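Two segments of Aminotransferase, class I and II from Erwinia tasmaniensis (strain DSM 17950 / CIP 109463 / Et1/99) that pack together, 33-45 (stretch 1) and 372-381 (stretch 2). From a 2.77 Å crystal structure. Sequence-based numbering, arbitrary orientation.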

ATOM      1  N   ARG A  33      21.169 -21.567  -6.736  1.00 47.57           N
ATOM      2  CA  ARG A  33      20.944 -22.887  -7.302  1.00 38.17           C
ATOM      3  C   ARG A  33      20.790 -22.782  -8.813  1.00 34.99           C
ATOM      4  O   ARG A  33      20.316 -21.769  -9.337  1.00 43.29           O
ATOM      5  CB  ARG A  33      19.703 -23.554  -6.696  1.00 37.43           C
ATOM      6  CG  ARG A  33      19.895 -24.031  -5.267  1.00 44.10           C
ATOM      7  CD  ARG A  33      18.668 -24.773  -4.762  1.00 41.78           C
ATOM      8  NE  ARG A  33      17.555 -23.870  -4.486  1.00 51.25           N
ATOM      9  CZ  ARG A  33      16.339 -24.274  -4.133  1.00 50.37           C
ATOM     10  NH1 ARG A  33      16.077 -25.570  -4.015  1.00 38.13           N
ATOM     11  NH2 ARG A  33      15.384 -23.384  -3.898  1.00 40.24           N
ATOM     12  N   ASP A  34      21.200 -23.843  -9.510  1.00 29.63           N
ATOM     13  CA  ASP A  34      21.135 -23.890 -10.970  1.00 35.75           C
ATOM     14  C   ASP A  34      19.721 -24.285 -11.400  1.00 40.81           C
ATOM     15  O   ASP A  34      19.463 -25.371 -11.924  1.00 44.54           O
ATOM     16  CB  ASP A  34      22.181 -24.852 -11.520  1.00 30.77           C
ATOM     17  CG  ASP A  34      22.287 -24.799 -13.035  1.00 43.36           C
ATOM     18  OD1 ASP A  34      21.660 -23.911 -13.650  1.00 43.38           O
ATOM     19  OD2 ASP A  34      22.997 -25.649 -13.611  1.00 49.42           O
ATOM     20  N   ILE A  35      18.787 -23.367 -11.160  1.00 34.67           N
ATOM     21  CA  ILE A  35      17.382 -23.549 -11.503  1.00 33.15           C
ATOM     22  C   ILE A  35      16.888 -22.275 -12.174  1.00 36.42           C
ATOM     23  O   ILE A  35      17.112 -21.173 -11.661  1.00 37.10           O
ATOM     24  CB  ILE A  35      16.525 -23.880 -10.266  1.00 36.42           C
ATOM     25  CG1 ILE A  35      17.067 -25.117  -9.547  1.00 34.62           C
ATOM     26  CG2 ILE A  35      15.076 -24.099 -10.664  1.00 33.38           C
ATOM     27  CD1 ILE A  35      16.292 -25.490  -8.303  1.00 27.81           C
ATOM     28  N   LEU A  36      16.218 -22.426 -13.311  1.00 34.74           N
ATOM     29  CA  LEU A  36      15.727 -21.271 -14.057  1.00 34.53           C
ATOM     30  C   LEU A  36      14.426 -20.767 -13.445  1.00 32.89           C
ATOM     31  O   LEU A  36      13.450 -21.523 -13.380  1.00 34.70           O
ATOM     32  CB  LEU A  36      15.512 -21.633 -15.520  1.00 30.02           C
ATOM     33  CG  LEU A  36      16.733 -22.143 -16.286  1.00 32.60           C
ATOM     34  CD1 LEU A  36      16.392 -22.362 -17.753  1.00 30.82           C
ATOM     35  CD2 LEU A  36      17.906 -21.183 -16.142  1.00 34.21           C
ATOM     36  N   PRO A  37      14.363 -19.513 -12.988  1.00 32.05           N
ATOM     37  CA  PRO A  37      13.111 -18.995 -12.419  1.00 23.38           C
ATOM     38  C   PRO A  37      12.061 -18.720 -13.483  1.00 27.21           C
ATOM     39  O   PRO A  37      12.216 -17.807 -14.300  1.00 25.96           O
ATOM     40  CB  PRO A  37      13.548 -17.697 -11.722  1.00 23.64           C
ATOM     41  CG  PRO A  37      15.053 -17.745 -11.679  1.00 27.87           C
ATOM     42  CD  PRO A  37      15.463 -18.546 -12.867  1.00 28.19           C
ATOM     43  N   LEU A  38      10.987 -19.505 -13.484  1.00 27.78           N
ATOM     44  CA  LEU A  38       9.900 -19.351 -14.447  1.00 29.14           C
ATOM     45  C   LEU A  38       8.558 -19.485 -13.745  1.00 28.25           C
ATOM     46  O   LEU A  38       7.634 -20.132 -14.250  1.00 25.93           O
ATOM     47  CB  LEU A  38      10.017 -20.372 -15.578  1.00 29.17           C
ATOM     48  CG  LEU A  38      11.342 -20.421 -16.341  1.00 27.88           C
ATOM     49  CD1 LEU A  38      11.467 -21.729 -17.097  1.00 35.54           C
ATOM     50  CD2 LEU A  38      11.462 -19.240 -17.290  1.00 29.92           C
ATOM     51  N   TRP A  39       8.428 -18.867 -12.568  1.00 24.83           N
ATOM     52  CA  TRP A  39       7.272 -19.097 -11.705  1.00 27.13           C
ATOM     53  C   TRP A  39       6.431 -17.839 -11.529  1.00 22.14           C
ATOM     54  O   TRP A  39       5.350 -17.752 -12.117  1.00 24.58           O
ATOM     55  CB  TRP A  39       7.734 -19.671 -10.360  1.00 22.98           C
ATOM     56  CG  TRP A  39       8.718 -18.812  -9.610  1.00 24.02           C
ATOM     57  CD1 TRP A  39       9.997 -18.509  -9.980  1.00 22.86           C
ATOM     58  CD2 TRP A  39       8.499 -18.158  -8.354  1.00 22.98           C
ATOM     59  NE1 TRP A  39      10.582 -17.699  -9.038  1.00 21.99           N
ATOM     60  CE2 TRP A  39       9.684 -17.470  -8.028  1.00 20.34           C
ATOM     61  CE3 TRP A  39       7.414 -18.083  -7.475  1.00 21.04           C
ATOM     62  CZ2 TRP A  39       9.816 -16.720  -6.864  1.00 21.18           C
ATOM     63  CZ3 TRP A  39       7.547 -17.339  -6.319  1.00 15.82           C
ATOM     64  CH2 TRP A  39       8.738 -16.667  -6.023  1.00 23.58           C
ATOM     65  N   ILE A  40       6.884 -16.857 -10.746  1.00 18.92           N
ATOM     66  CA  ILE A  40       6.030 -15.733 -10.381  1.00 26.20           C
ATOM     67  C   ILE A  40       5.680 -14.916 -11.621  1.00 25.72           C
ATOM     68  O   ILE A  40       6.469 -14.800 -12.570  1.00 24.47           O
ATOM     69  CB  ILE A  40       6.708 -14.871  -9.297  1.00 25.16           C
ATOM     70  CG1 ILE A  40       5.687 -13.957  -8.615  1.00 27.12           C
ATOM     71  CG2 ILE A  40       7.854 -14.060  -9.877  1.00 18.67           C
ATOM     72  CD1 ILE A  40       6.240 -13.227  -7.407  1.00 18.26           C
ATOM     73  N   ALA A  41       4.471 -14.351 -11.619  1.00 25.07           N
ATOM     74  CA  ALA A  41       3.874 -13.774 -12.823  1.00 27.30           C
ATOM     75  C   ALA A  41       4.368 -12.341 -13.033  1.00 33.43           C
ATOM     76  O   ALA A  41       3.662 -11.354 -12.815  1.00 36.52           O
ATOM     77  CB  ALA A  41       2.356 -13.837 -12.740  1.00 26.19           C
ATOM     78  N   ASP A  42       5.619 -12.243 -13.477  1.00 26.99           N
ATOM     79  CA  ASP A  42       6.174 -10.984 -13.946  1.00 26.35           C
ATOM     80  C   ASP A  42       7.204 -11.290 -15.022  1.00 34.80           C
ATOM     81  O   ASP A  42       7.803 -12.368 -15.038  1.00 33.36           O
ATOM     82  CB  ASP A  42       6.796 -10.162 -12.805  1.00 28.73           C
ATOM     83  CG  ASP A  42       8.067 -10.783 -12.249  1.00 33.23           C
ATOM     84  OD1 ASP A  42       8.222 -12.018 -12.334  1.00 47.92           O
ATOM     85  OD2 ASP A  42       8.910 -10.030 -11.717  1.00 27.26           O
ATOM     86  N   THR A  43       7.391 -10.342 -15.930  1.00 29.40           N
ATOM     87  CA  THR A  43       8.321 -10.538 -17.029  1.00 32.24           C
ATOM     88  C   THR A  43       9.693  -9.974 -16.676  1.00 30.15           C
ATOM     89  O   THR A  43       9.847  -9.171 -15.753  1.00 27.50           O
ATOM     90  CB  THR A  43       7.793  -9.886 -18.308  1.00 33.99           C
ATOM     91  OG1 THR A  43       7.630  -8.477 -18.103  1.00 32.04           O
ATOM     92  CG2 THR A  43       6.452 -10.493 -18.701  1.00 26.60           C
ATOM     93  N   ASP A  44      10.701 -10.422 -17.424  1.00 30.06           N
ATOM     94  CA  ASP A  44      12.064  -9.934 -17.277  1.00 33.69           C
ATOM     95  C   ASP A  44      12.355  -8.744 -18.183  1.00 29.73           C
ATOM     96  O   ASP A  44      13.526  -8.439 -18.439  1.00 33.25           O
ATOM     97  CB  ASP A  44      13.060 -11.063 -17.558  1.00 27.03           C
ATOM     98  CG  ASP A  44      12.898 -12.233 -16.607  1.00 31.02           C
ATOM     99  OD1 ASP A  44      12.535 -12.004 -15.433  1.00 31.10           O
ATOM    100  OD2 ASP A  44      13.134 -13.384 -17.032  1.00 28.78           O
ATOM    101  N   PHE A  45      11.319  -8.062 -18.663  1.00 26.30           N
ATOM    102  CA  PHE A  45      11.475  -6.998 -19.642  1.00 26.26           C
ATOM    103  C   PHE A  45      11.627  -5.646 -18.958  1.00 27.13           C
ATOM    104  O   PHE A  45      10.902  -5.328 -18.010  1.00 30.40           O
ATOM    105  CB  PHE A  45      10.277  -6.965 -20.594  1.00 27.88           C
ATOM    106  CG  PHE A  45      10.038  -8.261 -21.315  1.00 31.15           C
ATOM    107  CD1 PHE A  45      11.100  -9.065 -21.695  1.00 32.93           C
ATOM    108  CD2 PHE A  45       8.751  -8.679 -21.605  1.00 29.72           C
ATOM    109  CE1 PHE A  45      10.881 -10.260 -22.356  1.00 32.72           C
ATOM    110  CE2 PHE A  45       8.525  -9.873 -22.266  1.00 28.56           C
ATOM    111  CZ  PHE A  45       9.591 -10.664 -22.642  1.00 24.99           C
ATOM    112  N   GLN A 372      16.028 -16.307 -25.804  1.00 31.20           N
ATOM    113  CA  GLN A 372      17.206 -17.117 -25.512  1.00 34.68           C
ATOM    114  C   GLN A 372      17.038 -17.881 -24.203  1.00 35.48           C
ATOM    115  O   GLN A 372      17.477 -19.031 -24.083  1.00 33.97           O
ATOM    116  CB  GLN A 372      18.452 -16.235 -25.465  1.00 38.47           C
ATOM    117  CG  GLN A 372      19.754 -17.004 -25.324  1.00 41.27           C
ATOM    118  CD  GLN A 372      20.947 -16.096 -25.107  1.00 52.70           C
ATOM    119  OE1 GLN A 372      21.491 -16.023 -24.005  1.00 62.68           O
ATOM    120  NE2 GLN A 372      21.363 -15.401 -26.159  1.00 48.56           N
ATOM    121  N   LEU A 373      16.398 -17.258 -23.210  1.00 33.13           N
ATOM    122  CA  LEU A 373      16.147 -17.948 -21.949  1.00 26.28           C
ATOM    123  C   LEU A 373      15.041 -18.987 -22.090  1.00 28.44           C
ATOM    124  O   LEU A 373      15.046 -19.997 -21.377  1.00 25.44           O
ATOM    125  CB  LEU A 373      15.797 -16.937 -20.856  1.00 28.29           C
ATOM    126  CG  LEU A 373      15.607 -17.492 -19.443  1.00 34.83           C
ATOM    127  CD1 LEU A 373      16.848 -18.249 -18.990  1.00 26.81           C
ATOM    128  CD2 LEU A 373      15.269 -16.376 -18.465  1.00 30.77           C
ATOM    129  N   LEU A 374      14.093 -18.763 -23.002  1.00 28.86           N
ATOM    130  CA  LEU A 374      13.041 -19.750 -23.221  1.00 31.89           C
ATOM    131  C   LEU A 374      13.594 -21.009 -23.877  1.00 31.74           C
ATOM    132  O   LEU A 374      13.189 -22.125 -23.530  1.00 31.31           O
ATOM    133  CB  LEU A 374      11.921 -19.151 -24.072  1.00 33.93           C
ATOM    134  CG  LEU A 374      10.749 -20.089 -24.371  1.00 29.52           C
ATOM    135  CD1 LEU A 374      10.060 -20.506 -23.083  1.00 26.86           C
ATOM    136  CD2 LEU A 374       9.760 -19.441 -25.325  1.00 35.79           C
ATOM    137  N   GLU A 375      14.518 -20.848 -24.830  1.00 31.21           N
ATOM    138  CA  GLU A 375      15.117 -22.007 -25.485  1.00 31.31           C
ATOM    139  C   GLU A 375      15.888 -22.866 -24.490  1.00 33.67           C
ATOM    140  O   GLU A 375      15.835 -24.100 -24.552  1.00 32.37           O
ATOM    141  CB  GLU A 375      16.029 -21.551 -26.624  1.00 33.73           C
ATOM    142  CG  GLU A 375      15.305 -20.844 -27.757  1.00 36.41           C
ATOM    143  CD  GLU A 375      16.258 -20.210 -28.752  1.00 45.15           C
ATOM    144  OE1 GLU A 375      17.469 -20.139 -28.453  1.00 53.66           O
ATOM    145  OE2 GLU A 375      15.797 -19.781 -29.831  1.00 44.81           O
ATOM    146  N   GLU A 376      16.610 -22.230 -23.563  1.00 33.05           N
ATOM    147  CA  GLU A 376      17.307 -22.988 -22.530  1.00 34.89           C
ATOM    148  C   GLU A 376      16.331 -23.710 -21.611  1.00 29.56           C
ATOM    149  O   GLU A 376      16.629 -24.810 -21.132  1.00 29.92           O
ATOM    150  CB  GLU A 376      18.214 -22.062 -21.718  1.00 35.46           C
ATOM    151  CG  GLU A 376      19.313 -21.400 -22.532  1.00 46.18           C
ATOM    152  CD  GLU A 376      20.173 -20.466 -21.701  1.00 59.63           C
ATOM    153  OE1 GLU A 376      19.896 -20.317 -20.492  1.00 56.51           O
ATOM    154  OE2 GLU A 376      21.125 -19.882 -22.260  1.00 57.28           O
ATOM    155  N   ALA A 377      15.165 -23.112 -21.355  1.00 30.98           N
ATOM    156  CA  ALA A 377      14.157 -23.778 -20.537  1.00 25.52           C
ATOM    157  C   ALA A 377      13.556 -24.971 -21.268  1.00 31.41           C
ATOM    158  O   ALA A 377      13.345 -26.032 -20.667  1.00 30.70           O
ATOM    159  CB  ALA A 377      13.066 -22.785 -20.141  1.00 24.64           C
ATOM    160  N   LEU A 378      13.274 -24.818 -22.563  1.00 32.41           N
ATOM    161  CA  LEU A 378      12.703 -25.918 -23.332  1.00 29.66           C
ATOM    162  C   LEU A 378      13.670 -27.088 -23.450  1.00 35.14           C
ATOM    163  O   LEU A 378      13.240 -28.247 -23.461  1.00 38.90           O
ATOM    164  CB  LEU A 378      12.288 -25.429 -24.718  1.00 28.63           C
ATOM    165  CG  LEU A 378      11.120 -24.444 -24.739  1.00 31.58           C
ATOM    166  CD1 LEU A 378      10.789 -24.023 -26.161  1.00 37.61           C
ATOM    167  CD2 LEU A 378       9.910 -25.063 -24.065  1.00 32.07           C
ATOM    168  N   GLN A 379      14.974 -26.812 -23.537  1.00 37.51           N
ATOM    169  CA  GLN A 379      15.941 -27.898 -23.634  1.00 32.21           C
ATOM    170  C   GLN A 379      16.090 -28.637 -22.311  1.00 32.78           C
ATOM    171  O   GLN A 379      16.302 -29.856 -22.305  1.00 38.84           O
ATOM    172  CB  GLN A 379      17.292 -27.363 -24.109  1.00 36.42           C
ATOM    173  CG  GLN A 379      18.331 -28.444 -24.373  1.00 52.72           C
ATOM    174  CD  GLN A 379      17.856 -29.491 -25.367  1.00 58.11           C
ATOM    175  OE1 GLN A 379      17.035 -29.212 -26.241  1.00 58.54           O
ATOM    176  NE2 GLN A 379      18.372 -30.708 -25.235  1.00 46.97           N
ATOM    177  N   ARG A 380      15.978 -27.928 -21.185  1.00 28.15           N
ATOM    178  CA  ARG A 380      15.979 -28.607 -19.893  1.00 32.98           C
ATOM    179  C   ARG A 380      14.747 -29.487 -19.726  1.00 31.11           C
ATOM    180  O   ARG A 380      14.808 -30.512 -19.040  1.00 34.12           O
ATOM    181  CB  ARG A 380      16.064 -27.589 -18.756  1.00 29.99           C
ATOM    182  CG  ARG A 380      17.387 -26.848 -18.684  1.00 30.38           C
ATOM    183  CD  ARG A 380      17.520 -26.079 -17.380  1.00 27.17           C
ATOM    184  NE  ARG A 380      18.837 -25.465 -17.239  1.00 26.42           N
ATOM    185  CZ  ARG A 380      19.276 -24.888 -16.126  1.00 32.03           C
ATOM    186  NH1 ARG A 380      18.504 -24.845 -15.050  1.00 34.56           N
ATOM    187  NH2 ARG A 380      20.489 -24.355 -16.088  1.00 38.00           N
ATOM    188  N   MET A 381      13.625 -29.105 -20.341  1.00 29.29           N
ATOM    189  CA  MET A 381      12.450 -29.969 -20.330  1.00 31.83           C
ATOM    190  C   MET A 381      12.680 -31.218 -21.171  1.00 38.05           C
ATOM    191  O   MET A 381      12.321 -32.326 -20.759  1.00 37.28           O
ATOM    192  CB  MET A 381      11.228 -29.203 -20.836  1.00 32.16           C
ATOM    193  CG  MET A 381      10.767 -28.085 -19.921  1.00 32.19           C
ATOM    194  SD  MET A 381       9.369 -27.179 -20.606  1.00 43.31           S
ATOM    195  CE  MET A 381       8.203 -28.510 -20.873  1.00 29.08           C
TER

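The contact joins a short strand that begins at Leu-36, with the loop around it, to one side of a helix that spans all of stretch 2 and runs on in both directions. The strand crosses the helix steeply, with 104° between their N-to-C directions and axes 10.1 Å apart at closest approach. The nearest CA atoms belong to Leu-36 and Ala-377, 7.1 Å apart. The interface buries 402 Å², counting both sides, and on the helix most of that area falls on Leu-373, Ala-377 and Arg-380, residues spaced by four and three so that their CA-to-CB bonds all point toward stretch 1.

The polar evidence centres on Arg-380. Its NH2 lies 2.7 Å from OD1 of Asp-34, with an N-H...O angle of 154°, a distance and direction that satisfy both a hydrogen bond and a salt bridge. A second hydrogen bond, from Arg-380 NH1 to the backbone O of Asp-34, is weak, at 3.3 Å and 132°. One guanidinium thus engages both the side chain and the main chain of a single residue. Arg-380 manages this through an m chi1 followed by t values at chi2 and chi3, an extended conformation that carries the charged group well beyond the helix backbone. The CA-to-CB bond of Asp-34 points sideways, but with chi1 in t its carboxylate end comes nearer the helix. The pair sits where Asp-34 is exposed and Arg-380 partly exposed, a suitable setting for charged groups.

The same guanidinium also has an apolar neighbour. Leu-36 CG lies over one of its faces, 3.5 Å from NH1 of Arg-380, whereas Asp-34 OD1 approaches at the edge, near the plane. This division follows the chemistry of the group: its N-H bonds lie in the plane and serve the acceptors, leaving the flat face free to pack against an aliphatic side chain.

Apolar packing supplies most of the remaining contact. Leu-36, which gives up 96 Å² to the helix, has chi1 in m and chi2 in t. Both its methyls lie near CD1 of Leu-373, Leu-36 CD2 at 4.2 Å and Leu-36 CD1 at 4.3 Å, and its CD1 also lies 4.1 Å from CB of Ala-377, one helical turn on. CD1 also comes within 3.8 Å of the CA of Ala-377, so the leucine rests against the helix backbone itself, a close approach compatible with the small alanine side chain. Leu-38 adds the tightest of the apolar side-chain contacts, CD1 to CB of Ala-377 at 3.6 Å. Alternation along this extended segment explains the pattern: Leu-36 and Leu-38 point toward the helix, while the intervening Pro-37 points away and makes no contact.

Farther along stretch 1, Asp-44 returns to the helix. Its OD2 is 3.9 Å from CD2 of Leu-373, a packing contact only, while its OD1 is hydrogen-bonded elsewhere in the structure, which helps to accommodate a buried carboxylate.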